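Local coordinates for protein enoyl-CoA hydratase/carnithine racemase (Thermus thermophilus JL-18, PDB 6SL9) that probably catalyses the isomerisation that forms oxepin-CoA in bacterial phenylacetic acid catabolism, as a member of the crotonase (enoyl-CoA hydratase/isomerase) family, at residues 97-103 and 117-123; 199-203 and 254-258; 33-37 and 83-87; 105-111 and 127-132. Numbering follows the deposited sequence.

In the fold
Interactions 1 and 4 lie buried in the spiral body of the crotonase fold, and each pairs two parallel strands through backbone hydrogen bonds. They touch where Val102 of interaction 1 packs on Phe128 of interaction 4, and strands 98-102 and 105-107 follow each other in the chain, as do helix 109-115 and strand 119-123. Interaction 3 is only partly buried: two helices meet through aliphatic side chains, with a salt bridge at the outer edge. Interaction 2 is also partly buried, joining the start of helix 202-214 to the C-terminal tail with a proline-aromatic contact and a bridging water. It touches interaction 1 through Pro97 and Thr202, whereas interaction 4 lies on the opposite side of the chain's centre.

Interaction 1 of 4, residues 97-103 and 117-123; sequences PLVVAVN and GDLRLAA
Strands 98-102 and 119-123 run parallel, their axes 4.6 Å apart and their N-to-C directions 15° apart, in register Val99-Leu119, Val100-Arg120, Ala101-Leu121 and Val102-Ala122. Both are extended, with phi from about -70° to -130°. Leu121 is the most covered residue. Its backbone alternates between bonds to two partners: Leu121 N donates to Val100 O (2.9 Å), and Leu121 O accepts from Val102 N (2.8 Å). Its m rotamer brings CD1 to 3.7 Å from CG1 of Val99, on the face they share with Ala101 and Leu119, which helix 186-197 covers. Val100, a beta-branched residue suited to a strand, points to the other face with Val102, Arg120 and Ala122. Val100 N bonds Leu119 O (3.0 Å), and its CG2 rests 3.5 Å from Gly117 CA, where a CB would clash. Val102 (chi1 t) meets Ala122, CB to CB at 4.4 Å, while Val102 O accepts from Ala123 N (2.9 Å). At the entry, Leu98 O takes Asp118 N (2.8 Å) and, weakly, Leu119 N (3.4 Å), and Leu98 N donates to Asp118 OD2 (2.9 Å), an atom that also forms a salt bridge with Lys209. Strand 105-107 and helix 109-115 connect the two strands, giving the repeating beta-beta-alpha turn of the crotonase spiral, with strand 51-56 on the other side of 98-102.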
loop_
_atom_site.group_PDB
_atom_site.type_symbol
_atom_site.label_atom_id
_atom_site.label_comp_id
_atom_site.label_asym_id
_atom_site.label_seq_id
_atom_site.Cartn_x
_atom_site.Cartn_y
_atom_site.Cartn_z
ATOM N N PRO A 97 -4.260 -6.520 -21.858
ATOM C CA PRO A 97 -3.680 -5.344 -21.222
ATOM C C PRO A 97 -4.286 -4.053 -21.798
ATOM O O PRO A 97 -4.573 -3.963 -22.966
ATOM C CB PRO A 97 -2.207 -5.440 -21.582
ATOM C CG PRO A 97 -2.165 -6.249 -22.846
ATOM C CD PRO A 97 -3.272 -7.265 -22.647
ATOM N N LEU A 98 -4.402 -3.064 -20.925
ATOM C CA LEU A 98 -4.969 -1.734 -21.237
ATOM C C LEU A 98 -3.927 -0.667 -20.971
ATOM O O LEU A 98 -3.424 -0.522 -19.858
ATOM C CB LEU A 98 -6.220 -1.500 -20.383
ATOM C CG LEU A 98 -6.864 -0.116 -20.484
ATOM C CD1 LEU A 98 -7.397 0.116 -21.876
ATOM C CD2 LEU A 98 -7.964 0.071 -19.452
ATOM N N VAL A 99 -3.663 0.110 -21.987
ATOM C CA VAL A 99 -2.834 1.318 -21.864
ATOM C C VAL A 99 -3.794 2.490 -21.840
ATOM O O VAL A 99 -4.731 2.541 -22.639
ATOM C CB VAL A 99 -1.861 1.442 -23.049
ATOM C CG1 VAL A 99 -1.076 2.721 -22.996
ATOM C CG2 VAL A 99 -0.910 0.259 -23.123
ATOM N N VAL A 100 -3.549 3.468 -20.942
ATOM C CA VAL A 100 -4.329 4.740 -20.945
ATOM C C VAL A 100 -3.384 5.870 -21.317
ATOM O O VAL A 100 -2.286 5.931 -20.736
ATOM C CB VAL A 100 -5.004 4.950 -19.587
ATOM C CG1 VAL A 100 -5.503 6.380 -19.435
ATOM C CG2 VAL A 100 -6.142 3.987 -19.419
ATOM N N ALA A 101 -3.821 6.750 -22.195
ATOM C CA ALA A 101 -3.082 7.955 -22.615
ATOM C C ALA A 101 -3.901 9.159 -22.157
ATOM O O ALA A 101 -4.933 9.493 -22.748
ATOM C CB ALA A 101 -2.864 7.946 -24.087
ATOM N N VAL A 102 -3.449 9.796 -21.072
ATOM C CA VAL A 102 -4.153 10.939 -20.457
ATOM C C VAL A 102 -3.718 12.236 -21.162
ATOM O O VAL A 102 -2.633 12.745 -20.915
ATOM C CB VAL A 102 -3.982 11.007 -18.946
ATOM C CG1 VAL A 102 -4.856 12.094 -18.365
ATOM C CG2 VAL A 102 -4.329 9.681 -18.275
ATOM N N ASN A 103 -4.551 12.694 -22.095
ATOM C CA ASN A 103 -4.246 13.815 -22.990
ATOM C C ASN A 103 -4.574 15.166 -22.405
ATOM O O ASN A 103 -4.131 16.180 -22.955
ATOM C CB ASN A 103 -4.971 13.619 -24.317
ATOM C CG ASN A 103 -6.461 13.512 -24.117
ATOM O OD1 ASN A 103 -6.939 12.532 -23.532
ATOM N ND2 ASN A 103 -7.186 14.557 -24.528
ATOM N N GLY A 117 -6.118 2.011 -16.243
ATOM C CA GLY A 117 -5.112 1.488 -17.156
ATOM C C GLY A 117 -4.107 0.632 -16.422
ATOM O O GLY A 117 -3.736 0.963 -15.301
ATOM N N ASP A 118 -3.604 -0.433 -17.032
ATOM C CA ASP A 118 -2.479 -1.218 -16.484
ATOM C C ASP A 118 -1.182 -0.454 -16.563
ATOM O O ASP A 118 -0.368 -0.484 -15.627
ATOM C CB ASP A 118 -2.339 -2.519 -17.229
ATOM C CG ASP A 118 -3.542 -3.393 -17.126
ATOM O OD1 ASP A 118 -4.022 -3.618 -16.001
ATOM O OD2 ASP A 118 -4.033 -3.832 -18.196
ATOM N N LEU A 119 -0.981 0.231 -17.687
ATOM C CA LEU A 119 0.136 1.151 -17.913
ATOM C C LEU A 119 -0.451 2.468 -18.366
ATOM O O LEU A 119 -1.344 2.488 -19.229
ATOM C CB LEU A 119 1.139 0.591 -18.926
ATOM C CG LEU A 119 1.858 -0.668 -18.414
ATOM C CD1 LEU A 119 2.661 -1.360 -19.449
ATOM C CD2 LEU A 119 2.739 -0.352 -17.235
ATOM N N ARG A 120 0.021 3.549 -17.753
ATOM C CA ARG A 120 -0.624 4.863 -17.911
ATOM C C ARG A 120 0.422 5.902 -18.284
ATOM O O ARG A 120 1.459 6.018 -17.630
ATOM C CB ARG A 120 -1.293 5.206 -16.586
ATOM C CG ARG A 120 -2.366 4.214 -16.179
ATOM C CD ARG A 120 -3.011 4.477 -14.834
ATOM N NE ARG A 120 -2.042 4.492 -13.748
ATOM C CZ ARG A 120 -1.537 3.400 -13.184
ATOM N NH1 ARG A 120 -1.995 2.199 -13.511
ATOM N NH2 ARG A 120 -0.630 3.526 -12.212
ATOM N N LEU A 121 0.127 6.677 -19.318
ATOM C CA LEU A 121 0.978 7.782 -19.786
ATOM C C LEU A 121 0.165 9.056 -19.731
ATOM O O LEU A 121 -1.062 9.035 -19.914
ATOM C CB LEU A 121 1.419 7.566 -21.242
ATOM C CG LEU A 121 2.283 6.370 -21.559
ATOM C CD1 LEU A 121 1.424 5.140 -21.707
ATOM C CD2 LEU A 121 3.039 6.569 -22.842
ATOM N N ALA A 122 0.842 10.167 -19.487
ATOM C CA ALA A 122 0.190 11.475 -19.526
ATOM C C ALA A 122 0.967 12.407 -20.436
ATOM O O ALA A 122 2.233 12.372 -20.465
ATOM C CB ALA A 122 0.166 12.086 -18.151
ATOM N N ALA A 123 0.254 13.285 -21.135
ATOM C CA ALA A 123 0.852 14.426 -21.818
ATOM C C ALA A 123 1.329 15.430 -20.798
ATOM O O ALA A 123 0.642 15.694 -19.820
ATOM C CB ALA A 123 -0.154 15.100 -22.711
#

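Interaction 2 of 4, residues 199-203 and 254-258; sequences QGPTR and RFQGR
The C-terminal tail takes an irregular course beside residues 199-203, extended at Phe255 and turning at Gln256 and Gly257, the two chain directions 31° apart. Phe255 (phi/psi -81/151, chi1 m) has the largest share of the contact. Its N donates to a water at 2.9 Å, which in turn donates to Gln199 O at 2.5 Å, so one solvent molecule joins two backbones too far apart to bond directly. Its ring lies against Pro201: CB of Pro201 sits 3.9 Å from the Phe255 ring centroid, nearly on the ring normal, a CH-pi contact, and Pro201 CD comes to 3.5 Å from Phe255 CD2. Pro201, centre of an inverse gamma turn and N-cap of the helix, offers a rigid ring whose CH groups lie against the aromatic face. Gly257 then adopts phi/psi 83/28, a conformation glycine tolerates, and is in register with Thr202 (CA to CA 4.3 Å). Gly257 CA lies 3.5 Å from Thr202 OG1, which Arg50 NE hydrogen-bonds; a CB would clash there. Gly257 O approaches Arg203 CG (3.7 Å), and Arg258 CA follows at 4.0 Å from that CG; the Arg203 guanidinium itself pairs with Glu95. The tail is thus laid between the start of helix 202-214 and Asp239 of helix 238-249, while Val133 and Arg134 of the second subunit pack on Pro201 and Phe255.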
loop_
_atom_site.group_PDB
_atom_site.type_symbol
_atom_site.label_atom_id
_atom_site.label_comp_id
_atom_site.label_asym_id
_atom_site.label_seq_id
_atom_site.Cartn_x
_atom_site.Cartn_y
_atom_site.Cartn_z
ATOM N N GLN A 199 2.095 -7.907 -28.656
ATOM C CA GLN A 199 2.981 -9.028 -29.066
ATOM C C GLN A 199 3.316 -9.894 -27.861
ATOM O O GLN A 199 3.986 -10.910 -28.018
ATOM C CB GLN A 199 4.275 -8.475 -29.679
ATOM C CG GLN A 199 4.038 -7.715 -30.978
ATOM C CD GLN A 199 3.543 -8.628 -32.084
ATOM O OE1 GLN A 199 2.621 -8.303 -32.818
ATOM N NE2 GLN A 199 4.131 -9.816 -32.196
ATOM N N GLY A 200 2.884 -9.531 -26.673
ATOM C CA GLY A 200 3.276 -10.219 -25.452
ATOM C C GLY A 200 2.344 -11.365 -25.095
ATOM O O GLY A 200 1.369 -11.693 -25.786
ATOM N N PRO A 201 2.631 -12.010 -23.950
ATOM C CA PRO A 201 1.892 -13.209 -23.528
ATOM C C PRO A 201 0.577 -12.786 -22.863
ATOM O O PRO A 201 0.502 -12.643 -21.652
ATOM C CB PRO A 201 2.856 -13.896 -22.550
ATOM C CG PRO A 201 3.653 -12.753 -21.945
ATOM C CD PRO A 201 3.797 -11.737 -23.065
ATOM N N THR A 202 -0.439 -12.634 -23.688
ATOM C CA THR A 202 -1.696 -12.023 -23.255
ATOM C C THR A 202 -2.304 -12.772 -22.055
ATOM O O THR A 202 -2.899 -12.127 -21.164
ATOM C CB THR A 202 -2.649 -11.933 -24.442
ATOM O OG1 THR A 202 -1.954 -11.476 -25.583
ATOM C CG2 THR A 202 -3.850 -11.077 -24.153
ATOM N N ARG A 203 -2.206 -14.085 -22.056
ATOM C CA ARG A 203 -2.765 -14.853 -20.923
ATOM C C ARG A 203 -2.012 -14.537 -19.638
ATOM O O ARG A 203 -2.632 -14.459 -18.540
ATOM C CB ARG A 203 -2.780 -16.346 -21.162
ATOM C CG ARG A 203 -3.585 -16.798 -22.365
ATOM C CD ARG A 203 -5.012 -16.325 -22.322
ATOM N NE ARG A 203 -5.695 -16.779 -21.105
ATOM C CZ ARG A 203 -6.660 -16.156 -20.437
ATOM N NH1 ARG A 203 -7.138 -16.674 -19.305
ATOM N NH2 ARG A 203 -7.117 -14.989 -20.839
ATOM N N ARG A 254 8.053 -15.555 -29.501
ATOM C CA ARG A 254 6.971 -15.204 -30.468
ATOM C C ARG A 254 5.609 -15.627 -29.894
ATOM O O ARG A 254 5.085 -16.732 -30.126
ATOM C CB ARG A 254 7.266 -15.817 -31.847
ATOM C CG ARG A 254 8.680 -15.479 -32.312
ATOM C CD ARG A 254 8.996 -15.377 -33.772
ATOM N NE ARG A 254 8.610 -16.513 -34.602
ATOM C CZ ARG A 254 8.921 -16.620 -35.894
ATOM N NH1 ARG A 254 8.509 -17.665 -36.594
ATOM N NH2 ARG A 254 9.639 -15.668 -36.470
ATOM N N PHE A 255 5.073 -14.786 -29.054
ATOM C CA PHE A 255 3.837 -15.093 -28.303
ATOM C C PHE A 255 2.621 -14.844 -29.172
ATOM O O PHE A 255 2.592 -13.921 -29.981
ATOM C CB PHE A 255 3.767 -14.261 -27.038
ATOM C CG PHE A 255 4.802 -14.561 -25.996
ATOM C CD1 PHE A 255 4.974 -15.846 -25.478
ATOM C CD2 PHE A 255 5.586 -13.518 -25.492
ATOM C CE1 PHE A 255 5.921 -16.035 -24.467
ATOM C CE2 PHE A 255 6.464 -13.726 -24.467
ATOM C CZ PHE A 255 6.642 -14.983 -23.959
ATOM N N GLN A 256 1.545 -15.599 -28.890
ATOM C CA GLN A 256 0.278 -15.517 -29.654
ATOM C C GLN A 256 -0.906 -15.167 -28.768
ATOM O O GLN A 256 -2.013 -14.968 -29.284
ATOM C CB GLN A 256 0.042 -16.821 -30.420
ATOM C CG GLN A 256 1.247 -17.242 -31.272
ATOM C CD GLN A 256 1.680 -16.225 -32.306
ATOM O OE1 GLN A 256 0.879 -15.422 -32.782
ATOM N NE2 GLN A 256 2.971 -16.187 -32.616
ATOM N N GLY A 257 -0.776 -15.140 -27.438
ATOM C CA GLY A 257 -1.903 -14.835 -26.550
ATOM C C GLY A 257 -2.777 -16.040 -26.262
ATOM O O GLY A 257 -3.971 -15.855 -25.917
ATOM N N ARG A 258 -2.219 -17.233 -26.305
ATOM C CA ARG A 258 -2.906 -18.483 -25.890
ATOM C C ARG A 258 -1.869 -19.531 -25.528
ATOM O O ARG A 258 -2.283 -20.637 -25.174
ATOM C CB ARG A 258 -3.829 -19.019 -26.985
ATOM C CG ARG A 258 -3.158 -19.315 -28.307
ATOM C CD ARG A 258 -4.195 -20.034 -29.186
ATOM N NE ARG A 258 -3.779 -19.913 -30.559
ATOM C CZ ARG A 258 -4.560 -19.960 -31.660
ATOM N NH1 ARG A 258 -4.003 -19.849 -32.852
ATOM N NH2 ARG A 258 -5.870 -20.050 -31.586
ATOM O OXT ARG A 258 -0.688 -19.167 -25.531
HETATM O O HOH W 1 5.878 -12.045 -29.100
#

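Interaction 3 of 4, residues 33-37 and 83-87; sequences LDALY and RYNRV
Val87, in the t rotamer, fills the middle of this helix pair. Its CG2 lies 4.1 Å from Leu33 CB, 3.7 Å from Leu33 O and 4.0 Å from Tyr37 CB, while Val87 CG1 reaches Leu36 CD2 at 4.1 Å. A compact branched side chain suits this place, since it enters between residues 33, 36 and 37 on one helical surface. Next to it, Leu33 CD1 packs on Tyr84 CB at 3.9 Å. The helices cross at +36°, axes 9.4 Å apart; helix 83-87 is kinked, with Val87 N bonding Tyr84 O at 3.0 Å. They belong to helices 30-45 and 77-93, which follow strands 14-19 and 51-56 as successive helices of the crotonase spiral. Further out, the Tyr37 ring (chi1 t) turns its edge to Arg86 O, CE2 at 3.8 Å. At the polar edge, Asp34 OD1 forms a salt bridge with Arg83 NH2 at 3.0 Å, and a water donates to Asp34 OD2 (2.5 Å) while hydrogen-bonding Tyr84 OH (2.7 Å).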
loop_
_atom_site.group_PDB
_atom_site.type_symbol
_atom_site.label_atom_id
_atom_site.label_comp_id
_atom_site.label_asym_id
_atom_site.label_seq_id
_atom_site.Cartn_x
_atom_site.Cartn_y
_atom_site.Cartn_z
ATOM N N LEU A 33 -21.171 5.306 -20.939
ATOM C CA LEU A 33 -20.697 4.108 -20.211
ATOM C C LEU A 33 -21.209 2.846 -20.863
ATOM O O LEU A 33 -20.426 1.863 -20.975
ATOM C CB LEU A 33 -21.110 4.226 -18.759
ATOM C CG LEU A 33 -20.375 5.305 -17.970
ATOM C CD1 LEU A 33 -20.970 5.489 -16.581
ATOM C CD2 LEU A 33 -18.893 4.977 -17.855
ATOM N N ASP A 34 -22.477 2.835 -21.352
ATOM C CA ASP A 34 -22.936 1.643 -22.082
ATOM C C ASP A 34 -22.050 1.426 -23.328
ATOM O O ASP A 34 -21.746 0.289 -23.652
ATOM C CB ASP A 34 -24.391 1.794 -22.463
ATOM C CG ASP A 34 -25.358 1.612 -21.292
ATOM O OD1 ASP A 34 -24.965 1.082 -20.253
ATOM O OD2 ASP A 34 -26.556 1.900 -21.513
ATOM N N ALA A 35 -21.708 2.499 -24.046
ATOM C CA ALA A 35 -20.892 2.391 -25.264
ATOM C C ALA A 35 -19.474 1.940 -24.892
ATOM O O ALA A 35 -18.865 1.152 -25.631
ATOM C CB ALA A 35 -20.937 3.673 -26.041
ATOM N N LEU A 36 -18.927 2.399 -23.774
ATOM C CA LEU A 36 -17.596 1.979 -23.345
ATOM C C LEU A 36 -17.594 0.491 -22.991
ATOM O O LEU A 36 -16.708 -0.254 -23.439
ATOM C CB LEU A 36 -17.148 2.833 -22.173
ATOM C CG LEU A 36 -15.771 2.482 -21.588
ATOM C CD1 LEU A 36 -14.676 2.553 -22.649
ATOM C CD2 LEU A 36 -15.414 3.402 -20.406
ATOM N N TYR A 37 -18.580 0.054 -22.236
ATOM C CA TYR A 37 -18.766 -1.360 -21.899
ATOM C C TYR A 37 -18.774 -2.178 -23.198
ATOM O O TYR A 37 -18.094 -3.193 -23.318
ATOM C CB TYR A 37 -20.041 -1.553 -21.087
ATOM C CG TYR A 37 -20.305 -2.971 -20.660
ATOM C CD1 TYR A 37 -20.977 -3.819 -21.501
ATOM C CD2 TYR A 37 -19.933 -3.419 -19.426
ATOM C CE1 TYR A 37 -21.269 -5.125 -21.117
ATOM C CE2 TYR A 37 -20.181 -4.710 -19.023
ATOM C CZ TYR A 37 -20.864 -5.571 -19.875
ATOM O OH TYR A 37 -21.192 -6.847 -19.480
ATOM N N ARG A 83 -26.170 0.370 -11.251
ATOM C CA ARG A 83 -26.378 0.070 -12.689
ATOM C C ARG A 83 -25.060 0.147 -13.448
ATOM O O ARG A 83 -24.819 -0.746 -14.272
ATOM C CB ARG A 83 -27.421 1.017 -13.249
ATOM C CG ARG A 83 -27.595 0.905 -14.740
ATOM C CD ARG A 83 -27.925 -0.477 -15.250
ATOM N NE ARG A 83 -27.950 -0.470 -16.715
ATOM C CZ ARG A 83 -26.869 -0.467 -17.509
ATOM N NH1 ARG A 83 -25.640 -0.615 -17.043
ATOM N NH2 ARG A 83 -27.052 -0.421 -18.797
ATOM N N TYR A 84 -24.284 1.207 -13.275
ATOM C CA TYR A 84 -23.108 1.452 -14.146
ATOM C C TYR A 84 -21.800 0.894 -13.568
ATOM O O TYR A 84 -20.819 0.844 -14.316
ATOM C CB TYR A 84 -23.006 2.905 -14.556
ATOM C CG TYR A 84 -24.191 3.285 -15.412
ATOM C CD1 TYR A 84 -24.287 2.836 -16.708
ATOM C CD2 TYR A 84 -25.264 4.018 -14.917
ATOM C CE1 TYR A 84 -25.414 3.103 -17.472
ATOM C CE2 TYR A 84 -26.352 4.340 -15.704
ATOM C CZ TYR A 84 -26.455 3.844 -16.972
ATOM O OH TYR A 84 -27.559 4.159 -17.698
ATOM N N ASN A 85 -21.829 0.274 -12.378
ATOM C CA ASN A 85 -20.577 -0.277 -11.791
ATOM C C ASN A 85 -20.081 -1.439 -12.641
ATOM O O ASN A 85 -18.899 -1.731 -12.594
ATOM C CB ASN A 85 -20.733 -0.636 -10.301
ATOM C CG ASN A 85 -20.554 0.510 -9.337
ATOM O OD1 ASN A 85 -19.921 1.508 -9.659
ATOM N ND2 ASN A 85 -21.054 0.357 -8.112
ATOM N N ARG A 86 -20.944 -2.044 -13.442
ATOM C CA ARG A 86 -20.488 -3.130 -14.329
ATOM C C ARG A 86 -19.368 -2.637 -15.269
ATOM O O ARG A 86 -18.585 -3.457 -15.772
ATOM C CB ARG A 86 -21.645 -3.808 -15.040
ATOM C CG ARG A 86 -22.315 -2.870 -16.014
ATOM C CD ARG A 86 -23.583 -3.506 -16.585
ATOM N NE ARG A 86 -24.753 -3.704 -15.698
ATOM C CZ ARG A 86 -25.978 -3.993 -16.196
ATOM N NH1 ARG A 86 -26.076 -4.253 -17.480
ATOM N NH2 ARG A 86 -27.040 -4.108 -15.437
ATOM N N VAL A 87 -19.359 -1.376 -15.623
ATOM C CA VAL A 87 -18.293 -0.886 -16.520
ATOM C C VAL A 87 -16.929 -0.915 -15.829
ATOM O O VAL A 87 -15.911 -1.258 -16.443
ATOM C CB VAL A 87 -18.674 0.483 -17.062
ATOM C CG1 VAL A 87 -17.711 0.874 -18.164
ATOM C CG2 VAL A 87 -20.093 0.439 -17.618
HETATM O O HOH W 2 -28.262 2.655 -19.819
#

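Interaction 4 of 4, residues 105-111 and 127-132; sequences VAAGAGM and SFTTAF
Small residues of 105-111 make hollows for larger side chains of 127-132. The small Ala106 side chain lets the Phe128 ring come close, CB to CD2 4.0 Å. Both lie on parallel strands, 105-107 and 127-129, with axes 4.7 Å and 14° apart, which pair Ala106 with Phe128 and Ala107 with Thr129. Three bonds hold them: Ala106 N to Ser127 O (2.9 Å), Thr129 N to Ala106 O (3.0 Å) and Gly108 N to Thr129 O (3.1 Å). The helix beginning after Gly108 then swings the extended Met111 (chi1, chi2 and chi3 all t) back over the second strand, where its SD lies 4.1 Å from Phe128 CB and 3.9 Å from Thr130 CG2; a long, flexible thioether suits such a groove. Beyond the strand, Ala131 has phi +73° and its CB fits 3.6 Å from Gly108 N and 4.2 Å from Ala107 CB. Phe132 (chi1 m) fills the recess at the turn: CZ reaches Ala109 N at 3.4 Å. Gly108 takes phi 59°, where glycine is at ease, and its CA lies over the Phe132 face in a CH-pi contact, 4.0 Å from the centroid. A glycine-rich strand-to-helix turn of this kind is a crotonase signature, and as in relatives its helix start probably contributes to the oxyanion hole.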
loop_
_atom_site.group_PDB
_atom_site.type_symbol
_atom_site.label_atom_id
_atom_site.label_comp_id
_atom_site.label_asym_id
_atom_site.label_seq_id
_atom_site.Cartn_x
_atom_site.Cartn_y
_atom_site.Cartn_z
ATOM N N VAL A 105 -7.236 17.076 -18.932
ATOM C CA VAL A 105 -7.759 16.972 -17.565
ATOM C C VAL A 105 -8.447 15.610 -17.434
ATOM O O VAL A 105 -9.255 15.152 -18.286
ATOM C CB VAL A 105 -8.721 18.093 -17.187
ATOM C CG1 VAL A 105 -9.878 18.218 -18.113
ATOM C CG2 VAL A 105 -9.199 17.933 -15.770
ATOM N N ALA A 106 -8.177 14.993 -16.275
ATOM C CA ALA A 106 -8.856 13.782 -15.790
ATOM C C ALA A 106 -9.383 14.141 -14.398
ATOM O O ALA A 106 -8.604 14.264 -13.442
ATOM C CB ALA A 106 -7.940 12.598 -15.741
ATOM N N ALA A 107 -10.692 14.304 -14.260
ATOM C CA ALA A 107 -11.293 14.759 -12.992
ATOM C C ALA A 107 -12.456 13.846 -12.606
ATOM O O ALA A 107 -13.200 13.385 -13.493
ATOM C CB ALA A 107 -11.777 16.198 -13.110
ATOM N N GLY A 108 -12.652 13.655 -11.319
ATOM C CA GLY A 108 -13.808 12.862 -10.856
ATOM C C GLY A 108 -13.770 11.467 -11.425
ATOM O O GLY A 108 -12.710 10.834 -11.457
ATOM N N ALA A 109 -14.860 11.007 -11.985
ATOM C CA ALA A 109 -14.886 9.669 -12.615
ATOM C C ALA A 109 -13.977 9.606 -13.826
ATOM O O ALA A 109 -13.590 8.519 -14.229
ATOM C CB ALA A 109 -16.270 9.236 -12.951
ATOM N N GLY A 110 -13.610 10.740 -14.409
ATOM C CA GLY A 110 -12.601 10.712 -15.483
ATOM C C GLY A 110 -11.242 10.286 -14.937
ATOM O O GLY A 110 -10.502 9.576 -15.609
ATOM N N MET A 111 -10.901 10.759 -13.729
ATOM C CA MET A 111 -9.682 10.302 -13.036
ATOM C C MET A 111 -9.836 8.812 -12.694
ATOM O O MET A 111 -8.898 8.042 -12.921
ATOM C CB MET A 111 -9.423 11.137 -11.790
ATOM C CG MET A 111 -8.246 10.683 -11.008
ATOM S SD MET A 111 -7.791 11.936 -9.798
ATOM C CE MET A 111 -6.417 11.137 -8.970
ATOM N N SER A 127 -3.689 16.817 -16.388
ATOM C CA SER A 127 -3.841 17.045 -14.945
ATOM C C SER A 127 -4.808 16.039 -14.395
ATOM O O SER A 127 -5.620 15.478 -15.108
ATOM C CB SER A 127 -4.236 18.452 -14.700
ATOM O OG SER A 127 -5.472 18.746 -15.282
ATOM N N PHE A 128 -4.700 15.855 -13.087
ATOM C CA PHE A 128 -5.568 14.926 -12.354
ATOM C C PHE A 128 -6.154 15.640 -11.149
ATOM O O PHE A 128 -5.390 16.226 -10.350
ATOM C CB PHE A 128 -4.763 13.715 -11.843
ATOM C CG PHE A 128 -4.172 12.875 -12.942
ATOM C CD1 PHE A 128 -3.005 13.259 -13.584
ATOM C CD2 PHE A 128 -4.823 11.730 -13.359
ATOM C CE1 PHE A 128 -2.518 12.512 -14.643
ATOM C CE2 PHE A 128 -4.295 10.958 -14.387
ATOM C CZ PHE A 128 -3.145 11.362 -15.011
ATOM N N THR A 129 -7.462 15.569 -10.981
ATOM C CA THR A 129 -8.114 16.205 -9.810
ATOM C C THR A 129 -9.203 15.229 -9.324
ATOM O O THR A 129 -10.049 14.848 -10.115
ATOM C CB THR A 129 -8.665 17.582 -10.196
ATOM O OG1 THR A 129 -7.730 18.422 -10.885
ATOM C CG2 THR A 129 -9.081 18.221 -8.892
ATOM N N THR A 130 -9.188 14.876 -8.058
ATOM C CA THR A 130 -10.206 13.916 -7.606
ATOM C C THR A 130 -11.597 14.515 -7.755
ATOM O O THR A 130 -12.519 13.791 -8.137
ATOM C CB THR A 130 -9.909 13.411 -6.185
ATOM O OG1 THR A 130 -9.962 14.551 -5.293
ATOM C CG2 THR A 130 -8.597 12.659 -6.078
ATOM N N ALA A 131 -11.781 15.788 -7.428
ATOM C CA ALA A 131 -12.963 16.620 -7.740
ATOM C C ALA A 131 -14.235 16.329 -6.952
ATOM O O ALA A 131 -14.980 17.282 -6.683
ATOM C CB ALA A 131 -13.278 16.570 -9.234
ATOM N N PHE A 132 -14.521 15.072 -6.632
ATOM C CA PHE A 132 -15.812 14.703 -6.008
ATOM C C PHE A 132 -16.102 15.590 -4.794
ATOM O O PHE A 132 -17.272 16.041 -4.630
ATOM C CB PHE A 132 -15.797 13.233 -5.563
ATOM C CG PHE A 132 -15.807 12.276 -6.729
ATOM C CD1 PHE A 132 -16.990 11.946 -7.328
ATOM C CD2 PHE A 132 -14.644 11.632 -7.151
ATOM C CE1 PHE A 132 -17.037 11.035 -8.345
ATOM C CE2 PHE A 132 -14.696 10.689 -8.175
ATOM C CZ PHE A 132 -15.889 10.419 -8.755
#